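Local coordinates for protein SGNH-hydrolase family esterase (Altererythrobacter indicus, PDB 7C2A) that hydrolyses ester bonds as an esterase of the SGNH-hydrolase family, and may, like relatives, act as a lysophospholipase, at residues V7-G12 / E73-E78; D52-G57 / Q95-I100; R60-L65 / L104-I109; L112-R117 / K144-F149. One frame throughout, in Å; residues are numbered along the deposited sequence. Where two conformers were deposited one is given.

Contact 1. Residues V7-G12 / E73-E78; sequences VILAFG and ELAIVE
Two neighbouring parallel strands of the central sheet meet here, residues 7-12 lying beside 73-78 with strand directions only 14° apart. Leu-9 and Phe-11 knit the pair together: Leu-9 N donates to Leu-74 O and Leu-9 O accepts from Ile-76 N at 2.8 Å, nearly straight at 173°, while Phe-11 N reaches Ile-76 O and Phe-11 O receives Glu-78 N. Ile-8 and Ala-10 turn their backbone groups the other way, to strand 42-48. At the start of the pair Val-7 is held twice by Glu-73. The backbone N of Glu-73 donates to Val-7 O at 2.8 Å, and the carboxylate OE1 of Glu-73 takes Val-7 N at 2.9 Å from above its plane; OE2 is engaged by Arg-6 in a salt bridge. On the face that carries Ile-8 and Ile-76, CG2 of Ile-8 packs on CD1 of Ile-76 at 3.8 Å. On the other, CB of Leu-9 lies 4.4 Å from CB of Ala-75. At the far end OE2 of Glu-78 comes 3.5 Å from Gly-12 CA and accepts from Asp-13 N. Strand 6-12, between 42-48 and 74-78, thus gives the 2-1-3 strand order typical of the SGNH-hydrolase alpha/beta/alpha fold.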
loop_
_atom_site.group_PDB
_atom_site.type_symbol
_atom_site.label_atom_id
_atom_site.label_comp_id
_atom_site.label_asym_id
_atom_site.label_seq_id
_atom_site.Cartn_x
_atom_site.Cartn_y
_atom_site.Cartn_z
ATOM N N VAL A 7 -14.900 13.778 6.753
ATOM C CA VAL A 7 -13.654 13.210 7.240
ATOM C C VAL A 7 -13.446 11.819 6.656
ATOM O O VAL A 7 -14.298 10.935 6.806
ATOM C CB VAL A 7 -13.634 13.194 8.771
ATOM C CG1 VAL A 7 -12.369 12.544 9.277
ATOM C CG2 VAL A 7 -13.778 14.623 9.307
ATOM N N ILE A 8 -12.306 11.618 6.001
ATOM C CA ILE A 8 -11.945 10.334 5.409
ATOM C C ILE A 8 -10.604 9.914 5.986
ATOM O O ILE A 8 -9.667 10.713 6.019
ATOM C CB ILE A 8 -11.854 10.417 3.873
ATOM C CG1 ILE A 8 -13.186 10.888 3.277
ATOM C CG2 ILE A 8 -11.414 9.072 3.290
ATOM C CD1 ILE A 8 -13.142 11.155 1.781
ATOM N N LEU A 9 -10.515 8.672 6.458
ATOM C CA LEU A 9 -9.247 8.120 6.923
ATOM C C LEU A 9 -8.556 7.388 5.778
ATOM O O LEU A 9 -9.125 6.453 5.214
ATOM C CB LEU A 9 -9.514 7.142 8.063
ATOM C CG LEU A 9 -8.267 6.447 8.608
ATOM C CD1 LEU A 9 -7.331 7.457 9.261
ATOM C CD2 LEU A 9 -8.623 5.343 9.600
ATOM N N ALA A 10 -7.340 7.803 5.439
ATOM C CA ALA A 10 -6.515 7.108 4.450
ATOM C C ALA A 10 -5.486 6.284 5.219
ATOM O O ALA A 10 -4.471 6.806 5.678
ATOM C CB ALA A 10 -5.865 8.110 3.498
ATOM N N PHE A 11 -5.766 4.989 5.382
ATOM C CA PHE A 11 -4.986 4.106 6.246
ATOM C C PHE A 11 -4.162 3.190 5.352
ATOM O O PHE A 11 -4.711 2.269 4.744
ATOM C CB PHE A 11 -5.941 3.306 7.134
ATOM C CG PHE A 11 -5.265 2.565 8.254
ATOM C CD1 PHE A 11 -4.786 3.239 9.365
ATOM C CD2 PHE A 11 -5.109 1.179 8.205
ATOM C CE1 PHE A 11 -4.163 2.557 10.415
ATOM C CE2 PHE A 11 -4.497 0.487 9.246
ATOM C CZ PHE A 11 -4.020 1.172 10.347
ATOM N N GLY A 12 -2.866 3.440 5.249
ATOM C CA GLY A 12 -2.051 2.700 4.315
ATOM C C GLY A 12 -0.574 2.796 4.571
ATOM O O GLY A 12 -0.132 3.050 5.690
ATOM N N GLU A 73 -15.749 9.211 8.406
ATOM C CA GLU A 73 -16.981 8.866 7.724
ATOM C C GLU A 73 -16.765 7.830 6.624
ATOM O O GLU A 73 -17.734 7.261 6.116
ATOM C CB GLU A 73 -17.639 10.146 7.186
ATOM C CG GLU A 73 -17.919 11.162 8.305
ATOM C CD GLU A 73 -18.341 12.528 7.793
ATOM O OE1 GLU A 73 -17.527 13.474 7.888
ATOM O OE2 GLU A 73 -19.491 12.648 7.319
ATOM N N LEU A 74 -15.513 7.545 6.297
ATOM C CA LEU A 74 -15.111 6.506 5.366
ATOM C C LEU A 74 -13.667 6.206 5.714
ATOM O O LEU A 74 -12.903 7.125 6.012
ATOM C CB LEU A 74 -15.179 7.006 3.918
ATOM C CG LEU A 74 -14.548 6.122 2.840
ATOM C CD1 LEU A 74 -15.302 4.816 2.698
ATOM C CD2 LEU A 74 -14.519 6.847 1.502
ATOM N N ALA A 75 -13.305 4.926 5.687
ATOM C CA ALA A 75 -11.922 4.497 5.858
ATOM C C ALA A 75 -11.473 3.811 4.581
ATOM O O ALA A 75 -12.108 2.846 4.138
ATOM C CB ALA A 75 -11.775 3.525 7.031
ATOM N N ILE A 76 -10.380 4.295 4.007
ATOM C CA ILE A 76 -9.760 3.681 2.842
ATOM C C ILE A 76 -8.567 2.887 3.341
ATOM O O ILE A 76 -7.656 3.454 3.951
ATOM C CB ILE A 76 -9.316 4.736 1.817
ATOM C CG1 ILE A 76 -10.461 5.695 1.459
ATOM C CG2 ILE A 76 -8.744 4.041 0.590
ATOM C CD1 ILE A 76 -10.047 6.867 0.563
ATOM N N VAL A 77 -8.555 1.579 3.093
ATOM C CA VAL A 77 -7.528 0.695 3.643
ATOM C C VAL A 77 -6.668 0.190 2.495
ATOM O O VAL A 77 -7.175 -0.443 1.557
ATOM C CB VAL A 77 -8.141 -0.469 4.431
ATOM C CG1 VAL A 77 -7.056 -1.430 4.899
ATOM C CG2 VAL A 77 -8.950 0.045 5.606
ATOM N N GLU A 78 -5.363 0.450 2.582
ATOM C CA GLU A 78 -4.411 0.180 1.506
ATOM C C GLU A 78 -3.170 -0.454 2.133
ATOM O O GLU A 78 -2.222 0.240 2.481
ATOM C CB GLU A 78 -4.083 1.490 0.799
ATOM C CG GLU A 78 -3.057 1.399 -0.302
ATOM C CD GLU A 78 -1.637 1.686 0.168
ATOM O OE1 GLU A 78 -0.742 0.908 -0.236
ATOM O OE2 GLU A 78 -1.400 2.667 0.905
#

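Contact 2. Residues D52-G57 / Q95-I100; sequences DTTAAG and QNLSGI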
loop_
_atom_site.group_PDB
_atom_site.type_symbol
_atom_site.label_atom_id
_atom_site.label_comp_id
_atom_site.label_asym_id
_atom_site.label_seq_id
_atom_site.Cartn_x
_atom_site.Cartn_y
_atom_site.Cartn_z
ATOM N N ASP A 52 4.756 0.016 6.315
ATOM C CA ASP A 52 3.781 -0.704 7.174
ATOM C C ASP A 52 3.320 -2.005 6.514
ATOM O O ASP A 52 2.869 -1.986 5.366
ATOM C CB ASP A 52 2.521 0.125 7.431
ATOM C CG ASP A 52 2.341 0.530 8.883
ATOM O OD1 ASP A 52 3.357 0.713 9.570
ATOM O OD2 ASP A 52 1.192 0.674 9.294
ATOM N N THR A 53 3.441 -3.101 7.253
ATOM C CA THR A 53 2.872 -4.394 6.808
ATOM C C THR A 53 1.428 -4.458 7.324
ATOM O O THR A 53 0.998 -3.575 8.086
ATOM C CB THR A 53 3.620 -5.555 7.473
ATOM O OG1 THR A 53 3.543 -5.324 8.880
ATOM C CG2 THR A 53 5.066 -5.661 7.037
ATOM N N THR A 54 0.678 -5.466 6.899
ATOM C CA THR A 54 -0.656 -5.665 7.459
ATOM C C THR A 54 -0.605 -5.819 8.976
ATOM O O THR A 54 -1.485 -5.324 9.682
ATOM C CB THR A 54 -1.363 -6.853 6.797
ATOM O OG1 THR A 54 -0.644 -8.074 7.066
ATOM C CG2 THR A 54 -1.535 -6.637 5.285
ATOM N N ALA A 55 0.417 -6.501 9.504
ATOM C CA ALA A 55 0.520 -6.634 10.956
ATOM C C ALA A 55 0.760 -5.283 11.618
ATOM O O ALA A 55 0.180 -4.988 12.666
ATOM C CB ALA A 55 1.631 -7.612 11.339
ATOM N N ALA A 56 1.616 -4.452 11.020
ATOM C CA ALA A 56 1.838 -3.121 11.574
ATOM C C ALA A 56 0.554 -2.300 11.561
ATOM O O ALA A 56 0.250 -1.578 12.517
ATOM C CB ALA A 56 2.965 -2.404 10.826
ATOM N N GLY A 57 -0.219 -2.401 10.480
ATOM C CA GLY A 57 -1.482 -1.689 10.434
ATOM C C GLY A 57 -2.445 -2.172 11.497
ATOM O O GLY A 57 -3.106 -1.375 12.163
ATOM N N GLN A 95 -5.491 -12.528 7.327
ATOM C CA GLN A 95 -5.922 -12.518 8.721
ATOM C C GLN A 95 -5.696 -11.156 9.360
ATOM O O GLN A 95 -6.556 -10.653 10.088
ATOM C CB GLN A 95 -5.147 -13.578 9.494
ATOM C CG GLN A 95 -5.393 -15.007 9.051
ATOM C CD GLN A 95 -4.222 -15.930 9.372
ATOM O OE1 GLN A 95 -3.411 -15.646 10.259
ATOM N NE2 GLN A 95 -4.128 -17.039 8.644
ATOM N N ASN A 96 -4.538 -10.548 9.101
ATOM C CA ASN A 96 -4.257 -9.239 9.679
ATOM C C ASN A 96 -5.209 -8.185 9.133
ATOM O O ASN A 96 -5.757 -7.373 9.895
ATOM C CB ASN A 96 -2.807 -8.848 9.394
ATOM C CG ASN A 96 -1.804 -9.728 10.098
ATOM O OD1 ASN A 96 -2.120 -10.372 11.106
ATOM N ND2 ASN A 96 -0.584 -9.747 9.591
ATOM N N LEU A 97 -5.432 -8.194 7.817
ATOM C CA LEU A 97 -6.390 -7.263 7.233
ATOM C C LEU A 97 -7.787 -7.495 7.782
ATOM O O LEU A 97 -8.539 -6.538 8.001
ATOM C CB LEU A 97 -6.386 -7.390 5.711
ATOM C CG LEU A 97 -5.259 -6.639 5.005
ATOM C CD1 LEU A 97 -5.008 -7.188 3.612
ATOM C CD2 LEU A 97 -5.552 -5.149 4.943
ATOM N N SER A 98 -8.150 -8.762 8.032
ATOM C CA SER A 98 -9.452 -9.051 8.626
ATOM C C SER A 98 -9.605 -8.354 9.971
ATOM O O SER A 98 -10.672 -7.821 10.282
ATOM C CB SER A 98 -9.629 -10.563 8.799
ATOM O OG SER A 98 -9.730 -11.233 7.564
ATOM N N GLY A 99 -8.548 -8.358 10.785
ATOM C CA GLY A 99 -8.616 -7.681 12.069
ATOM C C GLY A 99 -8.793 -6.180 11.930
ATOM O O GLY A 99 -9.508 -5.561 12.718
ATOM N N ILE A 100 -8.148 -5.575 10.927
ATOM C CA ILE A 100 -8.336 -4.147 10.667
ATOM C C ILE A 100 -9.781 -3.859 10.275
ATOM O O ILE A 100 -10.421 -2.935 10.800
ATOM C CB ILE A 100 -7.362 -3.658 9.580
ATOM C CG1 ILE A 100 -5.919 -3.807 10.056
ATOM C CG2 ILE A 100 -7.667 -2.210 9.202
ATOM C CD1 ILE A 100 -4.902 -3.694 8.946
#
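Thr-54 OG1 has two hydrogen-bond partners: Asn-96 ND2 donates to it at 3.0 Å, and Asp-83 OD2 forms a second hydrogen bond with it. The Asn-96 bond is close to straight, 160° at the hydrogen, and the hydroxyl oxygen lies in the plane of the Asn-96 amide. The threonine torsion explains the meeting, since OG1 stands between the backbone N and the carbonyl carbon (chi1 63°), where it faces the asparagine. The two side chains cross at about a right angle, and beside the polar bond the CB atoms of Asn-96 and Thr-54 lie 3.6 Å apart. The same amide nitrogen also lies 3.5 Å from Ala-55 CB. On its other branch Thr-54 is apolar: CG2 packs on CG of Leu-97 at 3.7 Å, again with the side chains nearly perpendicular. One turn on, Ile-100 sends CD1 against the backbone, 3.9 Å from Thr-54 O and equally near Gly-57 C. Gly-57 has no side chain to stand between this methyl and the main chain; a CB there would lie tight against Ile-100 CD1. The first turn of helix 54-66 is itself capped, with Thr-53 at the N-cap position accepting from Ala-56 N through OG1 at 3.0 Å. Helix 54-66 is therefore joined near its start to the middle of helix 90-106. Leu-97 continues to helix 133-140 through Ile-133, Tyr-134 and Leu-137, and to Val-77 of strand 74-78, while Ile-100 reaches Leu-79, just after that strand.

Contact 3. Residues R60-L65 / L104-I109; sequences RIKFVL and LQRRKI
Leu-65 lies obliquely across Arg-107, with its CB over one face of the guanidinium, 3.5 Å from NH1 and displaced toward the rim of the group. Its CD1 touches the same arginine farther back, 3.7 Å from NE. The arginine chain runs extended from CG to NE (chi3 -170°), which brings NE alongside Leu-65 of helix 54-66; there NE is salt-bridged to Glu-103, and NH2 to Asp-66. The two methyls of Leu-65 also meet two aliphatic side chains, in different ways. Leu-104 crosses it at about a right angle, CD2 to CD1 of Leu-65 at 4.0 Å, whereas Ile-109 slides past in the opposite direction, its CD1 3.9 Å from Leu-65 CD2. Helix 90-106 ends in a Schellman motif, Lys-108 N donating to Gln-105 O and Ile-109 N to Leu-104 O at 3.0 Å, and Ile-109 follows directly on this turn. The helix thus serves as the connection of a beta-alpha-beta crossover between the parallel neighbours 74-78 and 111-114. Lys-62 and Arg-106 were each modelled in two conformers; in one of them their side chains cross at about a right angle, and Glu-103, salt-bridged to both, probably offsets their like charges.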
loop_
_atom_site.group_PDB
_atom_site.type_symbol
_atom_site.label_atom_id
_atom_site.label_comp_id
_atom_site.label_asym_id
_atom_site.label_seq_id
_atom_site.Cartn_x
_atom_site.Cartn_y
_atom_site.Cartn_z
ATOM N N ARG A 60 -1.793 -0.727 14.964
ATOM C CA ARG A 60 -2.056 0.689 15.204
ATOM C C ARG A 60 -3.470 1.139 14.878
ATOM O O ARG A 60 -3.792 2.298 15.154
ATOM C CB ARG A 60 -1.031 1.602 14.508
ATOM C CG ARG A 60 -1.116 1.595 13.001
ATOM C CD ARG A 60 -0.181 2.641 12.367
ATOM N NE ARG A 60 -0.118 2.419 10.922
ATOM C CZ ARG A 60 -0.650 3.215 9.996
ATOM N NH1 ARG A 60 -1.233 4.353 10.339
ATOM N NH2 ARG A 60 -0.583 2.874 8.718
ATOM N N ILE A 61 -4.333 0.285 14.319
ATOM C CA ILE A 61 -5.627 0.784 13.850
ATOM C C ILE A 61 -6.448 1.393 14.988
ATOM O O ILE A 61 -7.047 2.460 14.828
ATOM C CB ILE A 61 -6.401 -0.270 13.034
ATOM C CG1 ILE A 61 -7.731 0.317 12.532
ATOM C CG2 ILE A 61 -6.668 -1.542 13.849
ATOM C CD1 ILE A 61 -7.610 1.484 11.535
ATOM N N LYS A 62 -6.500 0.729 16.146
ATOM C CA LYS A 62 -7.265 1.277 17.265
ATOM C C LYS A 62 -6.710 2.627 17.705
ATOM O O LYS A 62 -7.465 3.578 17.932
ATOM C CB LYS A 62 -7.265 0.300 18.442
ATOM C CG LYS A 62 -8.273 -0.838 18.344
ATOM C CD LYS A 62 -8.161 -1.749 19.570
ATOM C CE LYS A 62 -9.130 -2.924 19.517
ATOM N NZ LYS A 62 -10.542 -2.509 19.722
ATOM N N PHE A 63 -5.388 2.723 17.835
ATOM C CA PHE A 63 -4.771 3.976 18.256
ATOM C C PHE A 63 -5.068 5.093 17.267
ATOM O O PHE A 63 -5.383 6.220 17.662
ATOM C CB PHE A 63 -3.258 3.779 18.377
ATOM C CG PHE A 63 -2.516 5.030 18.757
ATOM C CD1 PHE A 63 -2.401 5.394 20.089
ATOM C CD2 PHE A 63 -1.942 5.846 17.800
ATOM C CE1 PHE A 63 -1.725 6.534 20.459
ATOM C CE2 PHE A 63 -1.263 6.998 18.172
ATOM C CZ PHE A 63 -1.161 7.342 19.504
ATOM N N VAL A 64 -4.951 4.804 15.971
ATOM C CA VAL A 64 -5.217 5.818 14.951
ATOM C C VAL A 64 -6.658 6.300 15.046
ATOM O O VAL A 64 -6.929 7.505 15.003
ATOM C CB VAL A 64 -4.861 5.275 13.552
ATOM C CG1 VAL A 64 -5.397 6.188 12.467
ATOM C CG2 VAL A 64 -3.356 5.125 13.419
ATOM N N LEU A 65 -7.600 5.378 15.201
ATOM C CA LEU A 65 -9.001 5.773 15.319
ATOM C C LEU A 65 -9.258 6.556 16.603
ATOM O O LEU A 65 -9.944 7.586 16.587
ATOM C CB LEU A 65 -9.887 4.535 15.257
ATOM C CG LEU A 65 -9.906 3.866 13.884
ATOM C CD1 LEU A 65 -10.556 2.503 13.974
ATOM C CD2 LEU A 65 -10.634 4.743 12.851
ATOM N N LEU A 104 -12.903 -1.552 12.103
ATOM C CA LEU A 104 -13.678 -0.517 11.423
ATOM C C LEU A 104 -15.164 -0.853 11.431
ATOM O O LEU A 104 -16.008 0.018 11.678
ATOM C CB LEU A 104 -13.168 -0.345 9.990
ATOM C CG LEU A 104 -11.766 0.263 9.912
ATOM C CD1 LEU A 104 -11.140 0.026 8.539
ATOM C CD2 LEU A 104 -11.787 1.742 10.239
ATOM N N GLN A 105 -15.500 -2.119 11.173
ATOM C CA GLN A 105 -16.898 -2.539 11.162
ATOM C C GLN A 105 -17.526 -2.408 12.544
ATOM O O GLN A 105 -18.693 -2.011 12.668
ATOM C CB GLN A 105 -16.980 -3.984 10.679
ATOM C CG GLN A 105 -18.336 -4.408 10.158
ATOM C CD GLN A 105 -18.277 -5.767 9.500
ATOM O OE1 GLN A 105 -17.785 -6.728 10.090
ATOM N NE2 GLN A 105 -18.763 -5.855 8.268
ATOM N N ARG A 106 -16.784 -2.760 13.593
ATOM C CA ARG A 106 -17.308 -2.587 14.941
ATOM C C ARG A 106 -17.750 -1.149 15.163
ATOM O O ARG A 106 -18.803 -0.897 15.762
ATOM C CB ARG A 106 -16.241 -2.981 15.959
ATOM C CG ARG A 106 -16.704 -2.974 17.395
ATOM C CD ARG A 106 -15.555 -3.353 18.309
ATOM N NE ARG A 106 -14.575 -2.277 18.412
ATOM C CZ ARG A 106 -14.726 -1.206 19.183
ATOM N NH1 ARG A 106 -15.813 -1.075 19.929
ATOM N NH2 ARG A 106 -13.788 -0.271 19.212
ATOM N N ARG A 107 -16.969 -0.190 14.665
ATOM C CA ARG A 107 -17.268 1.222 14.840
ATOM C C ARG A 107 -18.213 1.753 13.778
ATOM O O ARG A 107 -18.453 2.960 13.733
ATOM C CB ARG A 107 -15.977 2.040 14.849
ATOM C CG ARG A 107 -14.973 1.556 15.875
ATOM C CD ARG A 107 -13.907 2.593 16.088
ATOM N NE ARG A 107 -12.807 2.070 16.888
ATOM C CZ ARG A 107 -12.052 2.812 17.686
ATOM N NH1 ARG A 107 -12.283 4.107 17.813
ATOM N NH2 ARG A 107 -11.078 2.248 18.371
ATOM N N LYS A 108 -18.731 0.883 12.918
ATOM C CA LYS A 108 -19.667 1.273 11.865
ATOM C C LYS A 108 -19.077 2.326 10.926
ATOM O O LYS A 108 -19.767 3.244 10.483
ATOM C CB LYS A 108 -21.020 1.704 12.436
ATOM C CG LYS A 108 -21.654 0.614 13.282
ATOM C CD LYS A 108 -23.140 0.828 13.499
ATOM C CE LYS A 108 -23.796 -0.453 13.991
ATOM N NZ LYS A 108 -25.209 -0.555 13.537
ATOM N N ILE A 109 -17.793 2.193 10.615
ATOM C CA ILE A 109 -17.114 3.069 9.664
ATOM C C ILE A 109 -17.104 2.378 8.306
ATOM O O ILE A 109 -16.532 1.284 8.186
ATOM C CB ILE A 109 -15.692 3.400 10.128
ATOM C CG1 ILE A 109 -15.738 4.170 11.450
ATOM C CG2 ILE A 109 -14.977 4.202 9.042
ATOM C CD1 ILE A 109 -14.390 4.346 12.099
#

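Contact 4. Residues L112-R117 / K144-F149; sequences LLMGMR and KLVPFF
Met-114 turns CG anti to its carbonyl carbon (chi1 -67°) and bends again at chi2, while Phe-149 holds CG anti to its backbone N, and the two side chains meet obliquely in a Met-aromatic contact. The sulfur SD lies 4.5 Å from the centre of the Phe-149 ring, oblique to it, and the methyl CE touches the ring atom CE1 of Phe-149. SD also rests beside Val-146, the two side chains pointing the same way. The two segments form one edge of the parallel sheet of the SGNH-hydrolase fold, where strand 144-146 is outermost and strand 111-114 lies between it and 74-78. Leu-113 sets the register: its N donates to Lys-144 O, 177° at the hydrogen, and its O accepts from Val-146 N. Gly-115 carries the ladder past the strands, its N donating to Val-146 O at 2.7 Å and its O accepting from Phe-149 N at 2.9 Å, a bond that ties the two departing loops. On the face that carries Leu-113 and Leu-145, CD1 of Leu-145 lies 3.5 Å from Leu-113 O. Phe-149 further meets Tyr-27 edge-to-face. On the loop side Arg-117 lies across Phe-148, guanidinium and ring planes 28° apart. NH1 of Arg-117 comes 3.8 Å from CD2 of Phe-148, and CG of Arg-117 makes a CH-pi contact over the ring face, 3.9 Å from its centroid.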
loop_
_atom_site.group_PDB
_atom_site.type_symbol
_atom_site.label_atom_id
_atom_site.label_comp_id
_atom_site.label_asym_id
_atom_site.label_seq_id
_atom_site.Cartn_x
_atom_site.Cartn_y
_atom_site.Cartn_z
ATOM N N LEU A 112 -13.568 1.328 2.148
ATOM C CA LEU A 112 -13.129 1.114 0.775
ATOM C C LEU A 112 -11.766 0.433 0.829
ATOM O O LEU A 112 -10.820 0.970 1.416
ATOM C CB LEU A 112 -13.035 2.439 0.019
ATOM C CG LEU A 112 -12.487 2.362 -1.404
ATOM C CD1 LEU A 112 -13.383 1.508 -2.282
ATOM C CD2 LEU A 112 -12.337 3.761 -1.982
ATOM N N LEU A 113 -11.661 -0.741 0.226
ATOM C CA LEU A 113 -10.432 -1.519 0.211
ATOM C C LEU A 113 -9.698 -1.305 -1.106
ATOM O O LEU A 113 -10.285 -1.466 -2.176
ATOM C CB LEU A 113 -10.781 -2.996 0.372
ATOM C CG LEU A 113 -9.663 -3.984 0.691
ATOM C CD1 LEU A 113 -8.978 -3.664 2.012
ATOM C CD2 LEU A 113 -10.207 -5.403 0.714
ATOM N N MET A 114 -8.415 -0.961 -1.016
ATOM C CA MET A 114 -7.571 -0.770 -2.225
ATOM C C MET A 114 -6.877 -2.104 -2.523
ATOM O O MET A 114 -6.012 -2.520 -1.737
ATOM C CB MET A 114 -6.531 0.327 -1.989
ATOM C CG MET A 114 -7.151 1.710 -1.830
ATOM S SD MET A 114 -8.289 2.100 -3.187
ATOM C CE MET A 114 -8.243 3.891 -3.164
ATOM N N GLY A 115 -7.275 -2.760 -3.615
ATOM C CA GLY A 115 -6.710 -4.071 -3.984
ATOM C C GLY A 115 -5.249 -3.984 -4.385
ATOM O O GLY A 115 -4.897 -3.107 -5.180
ATOM N N MET A 116 -4.428 -4.878 -3.838
ATOM C CA MET A 116 -2.988 -4.937 -4.193
ATOM C C MET A 116 -2.773 -6.175 -5.069
ATOM O O MET A 116 -3.530 -7.140 -4.925
ATOM C CB MET A 116 -2.101 -5.019 -2.946
ATOM C CG MET A 116 -2.323 -3.871 -1.963
ATOM S SD MET A 116 -2.171 -2.208 -2.683
ATOM C CE MET A 116 -0.455 -2.217 -3.196
ATOM N N ARG A 117 -1.775 -6.129 -5.948
ATOM C CA ARG A 117 -1.503 -7.265 -6.866
ATOM C C ARG A 117 -0.038 -7.674 -6.736
ATOM O O ARG A 117 0.829 -6.798 -6.628
ATOM C CB ARG A 117 -1.842 -6.877 -8.308
ATOM C CG ARG A 117 -3.329 -6.665 -8.545
ATOM C CD ARG A 117 -4.080 -7.982 -8.529
ATOM N NE ARG A 117 -5.512 -7.797 -8.699
ATOM C CZ ARG A 117 -6.105 -7.473 -9.842
ATOM N NH1 ARG A 117 -5.389 -7.300 -10.941
ATOM N NH2 ARG A 117 -7.414 -7.328 -9.876
ATOM N N LYS A 144 -16.482 -1.863 -0.120
ATOM C CA LYS A 144 -16.259 -1.607 -1.532
ATOM C C LYS A 144 -14.800 -1.879 -1.862
ATOM O O LYS A 144 -13.925 -1.783 -1.000
ATOM C CB LYS A 144 -16.659 -0.176 -1.871
ATOM C CG LYS A 144 -18.177 0.014 -1.817
ATOM C CD LYS A 144 -18.595 1.452 -2.023
ATOM C CE LYS A 144 -20.097 1.560 -2.265
ATOM N NZ LYS A 144 -20.873 1.650 -0.995
ATOM N N LEU A 145 -14.543 -2.260 -3.108
ATOM C CA LEU A 145 -13.216 -2.685 -3.525
ATOM C C LEU A 145 -12.818 -1.953 -4.795
ATOM O O LEU A 145 -13.584 -1.924 -5.766
ATOM C CB LEU A 145 -13.190 -4.194 -3.791
ATOM C CG LEU A 145 -11.893 -4.743 -4.386
ATOM C CD1 LEU A 145 -10.759 -4.691 -3.376
ATOM C CD2 LEU A 145 -12.102 -6.162 -4.878
ATOM N N VAL A 146 -11.625 -1.367 -4.793
ATOM C CA VAL A 146 -10.917 -1.021 -6.021
ATOM C C VAL A 146 -10.045 -2.225 -6.368
ATOM O O VAL A 146 -9.094 -2.510 -5.628
ATOM C CB VAL A 146 -10.064 0.240 -5.847
ATOM C CG1 VAL A 146 -9.150 0.428 -7.044
ATOM C CG2 VAL A 146 -10.953 1.472 -5.657
ATOM N N PRO A 147 -10.360 -2.981 -7.420
ATOM C CA PRO A 147 -9.682 -4.273 -7.590
ATOM C C PRO A 147 -8.176 -4.157 -7.725
ATOM O O PRO A 147 -7.444 -4.999 -7.193
ATOM C CB PRO A 147 -10.339 -4.852 -8.852
ATOM C CG PRO A 147 -11.690 -4.210 -8.887
ATOM C CD PRO A 147 -11.485 -2.814 -8.357
ATOM N N PHE A 148 -7.682 -3.127 -8.412
ATOM C CA PHE A 148 -6.248 -2.998 -8.689
ATOM C C PHE A 148 -5.897 -1.520 -8.516
ATOM O O PHE A 148 -5.977 -0.731 -9.461
ATOM C CB PHE A 148 -5.944 -3.528 -10.088
ATOM C CG PHE A 148 -4.475 -3.546 -10.466
ATOM C CD1 PHE A 148 -3.474 -3.267 -9.570
ATOM C CD2 PHE A 148 -4.115 -3.849 -11.767
ATOM C CE1 PHE A 148 -2.132 -3.290 -9.964
ATOM C CE2 PHE A 148 -2.784 -3.875 -12.158
ATOM C CZ PHE A 148 -1.797 -3.594 -11.264
ATOM N N PHE A 149 -5.492 -1.153 -7.302
ATOM C CA PHE A 149 -5.254 0.251 -6.991
ATOM C C PHE A 149 -4.227 0.876 -7.930
ATOM O O PHE A 149 -4.398 2.019 -8.369
ATOM C CB PHE A 149 -4.817 0.363 -5.534
ATOM C CG PHE A 149 -4.457 1.753 -5.113
ATOM C CD1 PHE A 149 -5.334 2.802 -5.327
ATOM C CD2 PHE A 149 -3.248 2.016 -4.499
ATOM C CE1 PHE A 149 -5.006 4.091 -4.939
ATOM C CE2 PHE A 149 -2.924 3.309 -4.109
ATOM C CZ PHE A 149 -3.810 4.340 -4.339
#

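In the fold
Contacts 1 and 4 are both strand pairings in one parallel sheet, joined directly because strands 74-78 and 111-114 are neighbours: Leu-112 bonds to Ala-75 and Val-77. Contact 1 is buried, whereas contact 4 lies at the sheet edge and mixes backbone bonds with sulfur-aromatic and CH-pi packing. Contacts 2 and 3 instead hold the same two helices, 54-66 and 90-106, at successive places along them. The first is buried and centred on a shared hydroxyl, the second only partly so, combining leucine packing with a cluster of charged groups. The Asp-52 to Arg-60 salt bridge links them, and Phe-11, Val-77 and Ala-75 of contact 1 pack against this helix layer.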